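Long-range contact in Nup188 (Myceliophthora thermophila, PDB 4KF8), which serves as a scaffold nucleoporin of the nuclear pore complex and shares structural and functional properties with nuclear transport receptors: residues Leu286-His290 against Leu370-Ile374. Sequence-based numbering, arbitrary orientation.
Sequences LSEVH and LLEGI
Two right-handed alpha-helical turns, Leu-286 to His-290 and Leu-370 to Ile-374, run side by side in the same direction, their axes 9.1 Å apart at closest approach and crossing at only 22°. The CA of Leu-286 lies nearest that of Leu-371 (6.2 Å), that of His-290 nearest Ile-374 CA (5.5 Å). One bump is Ile-374 (chi1 m, chi2 t): its CD1 enters the hollow between Leu-286, Val-289 and His-290, reaching 3.4 Å from Leu-286 O, 3.7 Å from His-290 N and 3.7 Å from Val-289 CG1. The helical bond from His-290 N to Leu-286 O (3.0 Å) forms the hollow's backbone wall. In return, Leu-286 (m, t) fits between two leucines, its CB 3.8 Å from Leu-370 CD1 and its CD2 3.7 Å from Leu-371 CD2. Leu-370 (m, t) also lays CD1 against Ser-287 CB at 4.1 Å. His-290, with chi1 t, carries its ring across to the second helix beside Gly-373, placing CE1 4.4 Å from Gly-373 C, CD2 4.1 Å from Leu-370 CD2 and ND1 3.8 Å from Ile-374 CG1. A crossing near 20° with interdigitated side chains is what ridges-into-grooves packing of helices gives, here within an all-helical nucleoporin domain. The contact joins helix 284-303 to the C-terminal helix 362-378; helix 317-328 adjoins both, with Val-320 touching Val-289 and Ile-374, and Leu-328 touching Leu-371.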
loop_
_atom_site.group_PDB
_atom_site.type_symbol
_atom_site.label_atom_id
_atom_site.label_comp_id
_atom_site.label_asym_id
_atom_site.label_seq_id
_atom_site.Cartn_x
_atom_site.Cartn_y
_atom_site.Cartn_z
ATOM N N LEU A 286 -0.315 -9.230 11.012
ATOM C CA LEU A 286 -1.278 -10.244 10.609
ATOM C C LEU A 286 -1.537 -10.197 9.108
ATOM O O LEU A 286 -1.824 -11.220 8.491
ATOM C CB LEU A 286 -2.592 -10.065 11.372
ATOM C CG LEU A 286 -2.514 -10.198 12.894
ATOM C CD1 LEU A 286 -3.880 -9.988 13.530
ATOM C CD2 LEU A 286 -1.949 -11.550 13.274
ATOM N N SER A 287 -1.434 -9.006 8.526
ATOM C CA SER A 287 -1.677 -8.830 7.097
ATOM C C SER A 287 -0.442 -9.193 6.284
ATOM O O SER A 287 -0.547 -9.644 5.145
ATOM C CB SER A 287 -2.095 -7.391 6.794
ATOM O OG SER A 287 -1.028 -6.490 7.024
ATOM N N GLU A 288 0.727 -8.981 6.878
ATOM C CA GLU A 288 1.986 -9.380 6.268
ATOM C C GLU A 288 1.994 -10.889 6.073
ATOM O O GLU A 288 2.261 -11.390 4.980
ATOM C CB GLU A 288 3.156 -8.976 7.163
ATOM C CG GLU A 288 4.515 -9.350 6.608
ATOM C CD GLU A 288 5.532 -9.614 7.694
ATOM O OE1 GLU A 288 5.118 -9.948 8.823
ATOM O OE2 GLU A 288 6.744 -9.492 7.422
ATOM N N VAL A 289 1.698 -11.602 7.155
ATOM C CA VAL A 289 1.602 -13.053 7.149
ATOM C C VAL A 289 0.471 -13.513 6.235
ATOM O O VAL A 289 0.589 -14.526 5.551
ATOM C CB VAL A 289 1.395 -13.588 8.582
ATOM C CG1 VAL A 289 1.112 -15.081 8.579
ATOM C CG2 VAL A 289 2.614 -13.278 9.433
ATOM N N HIS A 290 -0.618 -12.751 6.217
ATOM C CA HIS A 290 -1.742 -13.034 5.331
ATOM C C HIS A 290 -1.310 -12.933 3.870
ATOM O O HIS A 290 -1.669 -13.775 3.048
ATOM C CB HIS A 290 -2.893 -12.066 5.612
ATOM C CG HIS A 290 -4.123 -12.331 4.801
ATOM N ND1 HIS A 290 -4.664 -13.589 4.657
ATOM C CD2 HIS A 290 -4.921 -11.496 4.094
ATOM C CE1 HIS A 290 -5.741 -13.519 3.895
ATOM N NE2 HIS A 290 -5.917 -12.259 3.540
ATOM N N LEU A 370 -8.410 -11.337 9.808
ATOM C CA LEU A 370 -7.158 -11.607 9.105
ATOM C C LEU A 370 -6.631 -13.018 9.355
ATOM O O LEU A 370 -6.579 -13.835 8.438
ATOM C CB LEU A 370 -6.092 -10.570 9.473
ATOM C CG LEU A 370 -6.240 -9.197 8.816
ATOM C CD1 LEU A 370 -5.186 -8.230 9.336
ATOM C CD2 LEU A 370 -6.158 -9.318 7.302
ATOM N N LEU A 371 -6.250 -13.307 10.596
ATOM C CA LEU A 371 -5.634 -14.593 10.916
ATOM C C LEU A 371 -6.585 -15.788 10.786
ATOM O O LEU A 371 -6.153 -16.939 10.838
ATOM C CB LEU A 371 -4.952 -14.559 12.294
ATOM C CG LEU A 371 -5.710 -13.999 13.503
ATOM C CD1 LEU A 371 -6.702 -15.003 14.051
ATOM C CD2 LEU A 371 -4.750 -13.554 14.596
ATOM N N GLU A 372 -7.874 -15.509 10.613
ATOM C CA GLU A 372 -8.853 -16.553 10.330
ATOM C C GLU A 372 -8.728 -16.977 8.870
ATOM O O GLU A 372 -8.885 -18.153 8.535
ATOM C CB GLU A 372 -10.269 -16.049 10.609
ATOM C CG GLU A 372 -11.352 -17.107 10.515
ATOM C CD GLU A 372 -12.747 -16.529 10.679
ATOM O OE1 GLU A 372 -13.584 -17.169 11.347
ATOM O OE2 GLU A 372 -13.007 -15.435 10.134
ATOM N N GLY A 373 -8.444 -16.006 8.005
ATOM C CA GLY A 373 -8.238 -16.265 6.593
ATOM C C GLY A 373 -6.918 -16.965 6.324
ATOM O O GLY A 373 -6.803 -17.751 5.384
ATOM N N ILE A 374 -5.921 -16.674 7.153
ATOM C CA ILE A 374 -4.622 -17.329 7.057
ATOM C C ILE A 374 -4.779 -18.819 7.329
ATOM O O ILE A 374 -4.057 -19.649 6.775
ATOM C CB ILE A 374 -3.612 -16.728 8.055
ATOM C CG1 ILE A 374 -3.512 -15.212 7.866
ATOM C CG2 ILE A 374 -2.244 -17.383 7.902
ATOM C CD1 ILE A 374 -2.573 -14.536 8.836
#